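Local coordinates for Lmo2812 protein (Listeria monocytogenes EGD-e, PDB 5ZQA), which is a penicillin-binding protein that probably acts as a serine-type D-Ala-D-Ala carboxypeptidase, trimming peptidoglycan stem peptides during cell-wall synthesis, at residues A[63-68]-A[120-125]; A[81-86]-A[113-118]. One frame throughout, in Å; residues are numbered along the deposited sequence.

Interaction 1. Residues A[63-68]-A[120-125]; sequences LSKLMT and TMSAND
Lys65 reaches from the N-terminal part of helix 65-77 to Ser122 and Asn124, bringing together two motifs of the penicillin-binding protein active site. It is the lysine of an SxxK pattern with Ser62, the predicted acylated serine, while Ser122, Ala123 and Asn124 spell the SxN element. The lysine chain runs nearly extended through chi2 and chi3, then bends at its last torsion (chi4 75°), turning NZ toward the asparagine. NZ donates a hydrogen bond of 2.9 Å to Asn124 OD1. The C=O...N angle is 121°, but the nitrogen stands well above the amide plane, 59° out of it, and the two side chains cross at about a right angle. Before the amine, CE packs against the backbone of the SxN turn, 3.6 Å from Ala123 O and 3.7 Å from Ser122 C. Ser122, a predicted active-site residue with positive phi just after helix 111-120, brings its OG to 3.7 Å from Lys65 NZ, close but not bonded. That hydroxyl is instead hydrogen-bonded to Ser62 OG and to NZ of Lys226, a predicted substrate-binding residue in what appears to be the family's KTG motif. The other polar atom of the Asn124 amide, ND2, bonds to Val98 O. Lys65 NZ has further bonds to Ser62 OG and Ser162 O, so three oxygens grip the buried amine. The chemistry thus implies a connected polar network in which Asn124, itself tethered, probably helps to position the lysine beside the predicted nucleophile, consistent with the predicted role of Lys65 as proton acceptor.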
ATOM      1  N   LEU A  63       2.319  -2.725   2.950  1.00  7.20           N
ATOM      2  CA  LEU A  63       1.916  -2.688   1.539  1.00  8.15           C
ATOM      3  C   LEU A  63       0.681  -3.570   1.370  1.00  7.67           C
ATOM      4  O   LEU A  63      -0.094  -3.389   0.427  1.00  9.33           O
ATOM      5  CB  LEU A  63       3.045  -3.128   0.604  1.00  8.32           C
ATOM      6  CG  LEU A  63       4.336  -2.291   0.673  1.00  6.97           C
ATOM      7  CD1 LEU A  63       5.366  -2.829  -0.310  1.00  9.55           C
ATOM      8  CD2 LEU A  63       4.046  -0.819   0.406  1.00 10.90           C
ATOM      9  N   SER A  64       0.480  -4.499   2.312  1.00  7.52           N
ATOM     10  CA  SER A  64      -0.731  -5.321   2.353  1.00  6.99           C
ATOM     11  C   SER A  64      -2.010  -4.499   2.354  1.00  7.74           C
ATOM     12  O   SER A  64      -3.059  -4.964   1.873  1.00  8.00           O
ATOM     13  CB  SER A  64      -0.745  -6.208   3.600  1.00  9.79           C
ATOM     14  OG  SER A  64       0.355  -7.095   3.626  1.00  9.22           O
ATOM     15  N   LYS A  65      -1.934  -3.287   2.896  1.00  7.51           N
ATOM     16  CA  LYS A  65      -3.110  -2.430   2.967  1.00  8.77           C
ATOM     17  C   LYS A  65      -3.664  -2.046   1.601  1.00  7.37           C
ATOM     18  O   LYS A  65      -4.828  -1.649   1.503  1.00  8.66           O
ATOM     19  CB  LYS A  65      -2.790  -1.174   3.772  1.00  8.30           C
ATOM     20  CG  LYS A  65      -2.520  -1.461   5.248  1.00  9.00           C
ATOM     21  CD  LYS A  65      -2.067  -0.201   5.962  1.00 10.44           C
ATOM     22  CE  LYS A  65      -2.044  -0.391   7.479  1.00 11.83           C
ATOM     23  NZ  LYS A  65      -0.893  -1.215   7.893  1.00 12.82           N
ATOM     24  N   LEU A  66      -2.868  -2.189   0.543  1.00  8.22           N
ATOM     25  CA  LEU A  66      -3.392  -1.932  -0.798  1.00  7.52           C
ATOM     26  C   LEU A  66      -4.427  -2.984  -1.186  1.00  8.70           C
ATOM     27  O   LEU A  66      -5.391  -2.674  -1.883  1.00  7.84           O
ATOM     28  CB  LEU A  66      -2.269  -1.892  -1.834  1.00  8.67           C
ATOM     29  CG  LEU A  66      -1.334  -0.684  -1.661  1.00  9.52           C
ATOM     30  CD1 LEU A  66      -0.174  -0.746  -2.631  1.00 13.54           C
ATOM     31  CD2 LEU A  66      -2.088   0.638  -1.842  1.00 11.24           C
ATOM     32  N   MET A  67      -4.243  -4.222  -0.729  1.00  8.20           N
ATOM     33  CA  MET A  67      -5.232  -5.249  -1.040  1.00  8.04           C
ATOM     34  C   MET A  67      -6.479  -5.027  -0.197  1.00  7.89           C
ATOM     35  O   MET A  67      -7.601  -5.188  -0.686  1.00  8.63           O
ATOM     36  CB  MET A  67      -4.689  -6.660  -0.803  1.00  8.26           C
ATOM     37  CG  MET A  67      -5.759  -7.748  -0.993  1.00  8.19           C
ATOM     38  SD  MET A  67      -6.485  -7.788  -2.647  1.00 10.27           S
ATOM     39  CE  MET A  67      -5.246  -8.733  -3.534  1.00 10.91           C
ATOM     40  N   THR A  68      -6.293  -4.647   1.065  1.00  8.76           N
ATOM     41  CA  THR A  68      -7.444  -4.305   1.890  1.00  7.95           C
ATOM     42  C   THR A  68      -8.212  -3.126   1.277  1.00  8.57           C
ATOM     43  O   THR A  68      -9.437  -3.172   1.216  1.00  8.65           O
ATOM     44  CB  THR A  68      -7.010  -4.002   3.332  1.00  7.17           C
ATOM     45  OG1 THR A  68      -6.280  -5.140   3.815  1.00  9.44           O
ATOM     46  CG2 THR A  68      -8.216  -3.741   4.263  1.00  9.10           C
ATOM     47  N   THR A 120      -3.212   6.661   4.549  1.00 11.05           N
ATOM     48  CA  THR A 120      -2.442   7.890   4.758  1.00 10.29           C
ATOM     49  C   THR A 120      -1.367   7.726   5.833  1.00 11.24           C
ATOM     50  O   THR A 120      -0.174   7.955   5.578  1.00 13.20           O
ATOM     51  CB  THR A 120      -3.386   9.058   5.132  1.00 13.37           C
ATOM     52  OG1 THR A 120      -4.317   9.270   4.065  1.00 15.51           O
ATOM     53  CG2 THR A 120      -2.620  10.342   5.357  1.00 14.00           C
ATOM     54  N   MET A 121      -1.771   7.306   7.029  1.00 10.83           N
ATOM     55  CA  MET A 121      -0.822   7.168   8.138  1.00 12.80           C
ATOM     56  C   MET A 121      -0.445   5.724   8.442  1.00 11.13           C
ATOM     57  O   MET A 121       0.313   5.465   9.377  1.00 12.71           O
ATOM     58  CB  MET A 121      -1.383   7.822   9.413  1.00 14.17           C
ATOM     59  CG  MET A 121      -2.627   7.138   9.990  1.00 12.58           C
ATOM     60  SD  MET A 121      -3.038   7.704  11.647  1.00 16.04           S
ATOM     61  CE  MET A 121      -1.759   6.894  12.609  1.00 15.34           C
ATOM     62  N   SER A 122      -0.985   4.793   7.658  1.00  9.94           N
ATOM     63  CA  SER A 122      -0.679   3.369   7.784  1.00 10.16           C
ATOM     64  C   SER A 122      -1.192   2.822   9.118  1.00 12.10           C
ATOM     65  O   SER A 122      -0.502   2.087   9.819  1.00 10.94           O
ATOM     66  CB  SER A 122       0.824   3.129   7.635  1.00 13.55           C
ATOM     67  OG  SER A 122       1.064   1.857   7.056  1.00 13.30           O
ATOM     68  N   ALA A 123      -2.422   3.186   9.460  1.00  9.44           N
ATOM     69  CA  ALA A 123      -3.014   2.750  10.724  1.00  9.01           C
ATOM     70  C   ALA A 123      -3.406   1.270  10.671  1.00  9.15           C
ATOM     71  O   ALA A 123      -4.325   0.873   9.942  1.00  9.39           O
ATOM     72  CB  ALA A 123      -4.228   3.620  11.064  1.00 10.85           C
ATOM     73  N   ASN A 124      -2.713   0.452  11.451  1.00  9.61           N
ATOM     74  CA  ASN A 124      -2.951  -0.989  11.449  1.00  9.38           C
ATOM     75  C   ASN A 124      -4.302  -1.374  12.022  1.00  7.56           C
ATOM     76  O   ASN A 124      -4.957  -2.288  11.518  1.00  9.53           O
ATOM     77  CB  ASN A 124      -1.856  -1.709  12.239  1.00  8.66           C
ATOM     78  CG  ASN A 124      -0.539  -1.658  11.544  1.00 10.21           C
ATOM     79  OD1 ASN A 124      -0.349  -2.324  10.535  1.00 11.41           O
ATOM     80  ND2 ASN A 124       0.387  -0.859  12.069  1.00 13.59           N
ATOM     81  N   ASP A 125      -4.720  -0.688  13.085  1.00  8.63           N
ATOM     82  CA  ASP A 125      -6.007  -0.997  13.674  1.00  9.03           C
ATOM     83  C   ASP A 125      -7.150  -0.661  12.706  1.00  7.04           C
ATOM     84  O   ASP A 125      -8.116  -1.420  12.612  1.00  9.81           O
ATOM     85  CB  ASP A 125      -6.189  -0.293  15.034  1.00 10.70           C
ATOM     86  CG  ASP A 125      -5.894   1.211  15.009  1.00 11.73           C
ATOM     87  OD1 ASP A 125      -5.389   1.753  14.009  1.00 10.98           O
ATOM     88  OD2 ASP A 125      -6.166   1.860  16.052  1.00 12.08           O
TER

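Interaction 2. Residues A[81-86]-A[113-118]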
ATOM      1  N   LEU A  81     -21.123  -2.275   1.333  1.00 12.44           N
ATOM      2  CA  LEU A  81     -20.456  -1.480   2.361  1.00 12.71           C
ATOM      3  C   LEU A  81     -20.766  -0.015   2.107  1.00 12.27           C
ATOM      4  O   LEU A  81     -20.774   0.421   0.956  1.00 14.18           O
ATOM      5  CB  LEU A  81     -18.942  -1.725   2.339  1.00 11.26           C
ATOM      6  CG  LEU A  81     -18.064  -1.022   3.382  1.00 11.81           C
ATOM      7  CD1 LEU A  81     -18.248  -1.628   4.761  1.00 11.97           C
ATOM      8  CD2 LEU A  81     -16.594  -1.072   2.970  1.00 13.36           C
ATOM      9  N   SER A  82     -21.045   0.739   3.168  1.00 12.83           N
ATOM     10  CA  SER A  82     -21.288   2.169   3.041  1.00 14.50           C
ATOM     11  C   SER A  82     -20.186   2.972   3.715  1.00 13.44           C
ATOM     12  O   SER A  82     -19.677   2.580   4.762  1.00 11.90           O
ATOM     13  CB  SER A  82     -22.646   2.536   3.642  1.00 17.70           C
ATOM     14  OG  SER A  82     -23.691   1.944   2.891  1.00 27.16           O
ATOM     15  N   TRP A  83     -19.818   4.098   3.107  1.00 13.16           N
ATOM     16  CA  TRP A  83     -18.765   4.939   3.648  1.00 11.80           C
ATOM     17  C   TRP A  83     -19.108   5.511   5.031  1.00 12.37           C
ATOM     18  O   TRP A  83     -18.204   5.876   5.788  1.00 13.27           O
ATOM     19  CB  TRP A  83     -18.460   6.088   2.686  1.00 12.63           C
ATOM     20  CG  TRP A  83     -17.719   5.699   1.437  1.00 12.00           C
ATOM     21  CD1 TRP A  83     -18.160   5.828   0.152  1.00 12.50           C
ATOM     22  CD2 TRP A  83     -16.405   5.141   1.353  1.00 10.15           C
ATOM     23  NE1 TRP A  83     -17.199   5.391  -0.730  1.00 12.64           N
ATOM     24  CE2 TRP A  83     -16.112   4.959  -0.015  1.00 10.26           C
ATOM     25  CE3 TRP A  83     -15.444   4.779   2.297  1.00 11.20           C
ATOM     26  CZ2 TRP A  83     -14.907   4.426  -0.459  1.00 12.16           C
ATOM     27  CZ3 TRP A  83     -14.242   4.251   1.852  1.00 12.69           C
ATOM     28  CH2 TRP A  83     -13.983   4.084   0.485  1.00 11.12           C
ATOM     29  N   ASP A  84     -20.397   5.589   5.363  1.00 12.84           N
ATOM     30  CA  ASP A  84     -20.788   6.201   6.634  1.00 15.66           C
ATOM     31  C   ASP A  84     -21.045   5.195   7.756  1.00 14.18           C
ATOM     32  O   ASP A  84     -21.456   5.590   8.847  1.00 15.19           O
ATOM     33  CB  ASP A  84     -22.038   7.069   6.445  1.00 16.80           C
ATOM     34  CG  ASP A  84     -23.276   6.251   6.143  1.00 22.88           C
ATOM     35  OD1 ASP A  84     -23.142   5.150   5.569  1.00 22.89           O
ATOM     36  OD2 ASP A  84     -24.390   6.719   6.480  1.00 28.35           O
ATOM     37  N   GLU A  85     -20.825   3.906   7.510  1.00 11.38           N
ATOM     38  CA  GLU A  85     -20.901   2.942   8.605  1.00 13.50           C
ATOM     39  C   GLU A  85     -19.866   3.306   9.654  1.00 13.55           C
ATOM     40  O   GLU A  85     -18.756   3.709   9.310  1.00 14.43           O
ATOM     41  CB  GLU A  85     -20.664   1.517   8.119  1.00 12.50           C
ATOM     42  CG  GLU A  85     -21.702   1.009   7.147  1.00 12.71           C
ATOM     43  CD  GLU A  85     -21.485  -0.447   6.812  1.00 14.67           C
ATOM     44  OE1 GLU A  85     -21.132  -1.215   7.734  1.00 16.64           O
ATOM     45  OE2 GLU A  85     -21.659  -0.813   5.635  1.00 15.30           O
ATOM     46  N   LYS A  86     -20.225   3.156  10.926  1.00 11.97           N
ATOM     47  CA  LYS A  86     -19.318   3.472  12.028  1.00 11.94           C
ATOM     48  C   LYS A  86     -18.840   2.179  12.660  1.00 12.80           C
ATOM     49  O   LYS A  86     -19.643   1.334  13.074  1.00 12.87           O
ATOM     50  CB  LYS A  86     -20.003   4.361  13.072  1.00 13.44           C
ATOM     51  CG  LYS A  86     -20.467   5.700  12.516  1.00 14.80           C
ATOM     52  CD  LYS A  86     -19.311   6.681  12.455  1.00 16.45           C
ATOM     53  CE  LYS A  86     -19.673   7.926  11.651  1.00 21.39           C
ATOM     54  NZ  LYS A  86     -20.855   8.645  12.204  1.00 21.74           N
ATOM     55  N   ASP A 113     -13.241   7.286   7.162  1.00  8.03           N
ATOM     56  CA  ASP A 113     -12.096   7.749   7.937  1.00  8.41           C
ATOM     57  C   ASP A 113     -11.110   6.610   8.208  1.00  8.58           C
ATOM     58  O   ASP A 113      -9.904   6.833   8.245  1.00  8.71           O
ATOM     59  CB  ASP A 113     -12.545   8.369   9.258  1.00  9.99           C
ATOM     60  CG  ASP A 113     -13.114   9.767   9.087  1.00 12.14           C
ATOM     61  OD1 ASP A 113     -13.004  10.351   7.986  1.00 12.02           O
ATOM     62  OD2 ASP A 113     -13.649  10.297  10.080  1.00 11.39           O
ATOM     63  N   LEU A 114     -11.620   5.390   8.383  1.00  7.92           N
ATOM     64  CA  LEU A 114     -10.751   4.233   8.589  1.00  7.70           C
ATOM     65  C   LEU A 114      -9.925   3.949   7.338  1.00  8.15           C
ATOM     66  O   LEU A 114      -8.724   3.688   7.421  1.00  9.39           O
ATOM     67  CB  LEU A 114     -11.577   3.010   8.964  1.00 10.08           C
ATOM     68  CG  LEU A 114     -12.273   3.104  10.324  1.00  8.18           C
ATOM     69  CD1 LEU A 114     -13.261   1.963  10.454  1.00 11.85           C
ATOM     70  CD2 LEU A 114     -11.251   3.053  11.448  1.00 13.02           C
ATOM     71  N   TYR A 115     -10.586   4.000   6.187  1.00  7.45           N
ATOM     72  CA  TYR A 115      -9.915   3.869   4.893  1.00  6.90           C
ATOM     73  C   TYR A 115      -8.840   4.949   4.713  1.00  9.22           C
ATOM     74  O   TYR A 115      -7.704   4.642   4.332  1.00  8.86           O
ATOM     75  CB  TYR A 115     -10.985   3.913   3.794  1.00  8.00           C
ATOM     76  CG  TYR A 115     -10.505   4.108   2.375  1.00  6.87           C
ATOM     77  CD1 TYR A 115     -10.459   5.378   1.818  1.00 10.26           C
ATOM     78  CD2 TYR A 115     -10.181   3.023   1.575  1.00  8.99           C
ATOM     79  CE1 TYR A 115     -10.046   5.580   0.517  1.00  9.58           C
ATOM     80  CE2 TYR A 115      -9.774   3.210   0.267  1.00  9.04           C
ATOM     81  CZ  TYR A 115      -9.710   4.492  -0.256  1.00 11.71           C
ATOM     82  OH  TYR A 115      -9.309   4.696  -1.558  1.00 10.99           O
ATOM     83  N   SER A 116      -9.170   6.202   5.026  1.00  7.79           N
ATOM     84  CA  SER A 116      -8.172   7.266   4.936  1.00  8.05           C
ATOM     85  C   SER A 116      -6.995   7.012   5.873  1.00  9.06           C
ATOM     86  O   SER A 116      -5.849   7.181   5.471  1.00 10.98           O
ATOM     87  CB  SER A 116      -8.788   8.627   5.257  1.00  8.40           C
ATOM     88  OG  SER A 116      -9.818   8.938   4.337  1.00 10.59           O
ATOM     89  N   ALA A 117      -7.277   6.624   7.116  1.00  7.99           N
ATOM     90  CA  ALA A 117      -6.215   6.388   8.099  1.00  9.94           C
ATOM     91  C   ALA A 117      -5.303   5.241   7.673  1.00  9.94           C
ATOM     92  O   ALA A 117      -4.078   5.327   7.785  1.00  9.33           O
ATOM     93  CB  ALA A 117      -6.819   6.112   9.480  1.00  9.21           C
ATOM     94  N   MET A 118      -5.902   4.170   7.171  1.00 10.44           N
ATOM     95  CA  MET A 118      -5.128   3.047   6.662  1.00 10.55           C
ATOM     96  C   MET A 118      -4.155   3.481   5.565  1.00 10.62           C
ATOM     97  O   MET A 118      -2.970   3.146   5.612  1.00 10.39           O
ATOM     98  CB  MET A 118      -6.088   1.965   6.162  1.00 10.65           C
ATOM     99  CG  MET A 118      -5.424   0.806   5.486  1.00 12.83           C
ATOM    100  SD  MET A 118      -6.629  -0.445   5.019  1.00 10.19           S
ATOM    101  CE  MET A 118      -7.345   0.306   3.557  1.00 10.81           C
TER
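An edge-to-face (T-shaped) aromatic pair joins a type I beta turn, Ser82 to Glu85, to helix 111-120 in the helical part of this penicillin-binding protein. The turn lies in the loop between helix 65-77 and strand 86-88, and its Trp83 reaches across to Tyr115 on the helix. The benzo half of the indole makes the approach: its edge is directed at the phenol face, with the six-membered ring centroids 5.1 Å apart and the planes at 65°. CH2 sits over the centre of the tyrosine ring, 3.9 Å above its plane, while CZ3 is shifted toward the root of the side chain, 3.8 Å from Tyr115 CB. Tyrosine meets the indole because its CG stands anti to the backbone N (chi1 167°), swinging the ring out from the helix. In such a pair the C-H edge of one ring faces the pi cloud of the other, a favourable electrostatic arrangement as well as an apolar one.

Helix 65-77 packs Val76 against the tryptophan and Leu73 against the tyrosine, and Arg112 forms a cation-pi contact with Trp83 as well as a backbone hydrogen bond to it. A magnesium ion lies about 7 Å from the nearest atom of the tryptophan side chain, too far for the indole to be a ligand. Within the turn segment, Glu85 OE1 forms a salt bridge with Arg133 NE on helix 124-135, while the other carboxylate oxygen folds back over the turn, where Ser82 N donates to Glu85 OE2 at 3.0 Å with an N-H...O angle of 162°, meeting the oxygen on its anti side, somewhat out of the carboxylate plane.

In the fold
The centres of the two interactions lie about 13 Å apart, and helix 111-120 connects them: its flank carries Tyr115 of interaction 2, while its C-terminal end runs into the SxN turn of interaction 1. Contact between them is direct. Ala123 N probably donates a hydrogen bond to Ala117 O, 3.2 Å away, tying the turn to the preceding helix, and Lys65 CD packs 3.5 Å from Met118 O. Thr68 CG2 touches Met118 SD at 3.7 Å. Interaction 1, with Lys65 and Ser122, sits in the predicted catalytic centre, whereas interaction 2, about 16 Å from the chain centre, packs the 81-86 turn on that helix, its Trp83 side chain about 7 Å from a bound magnesium ion.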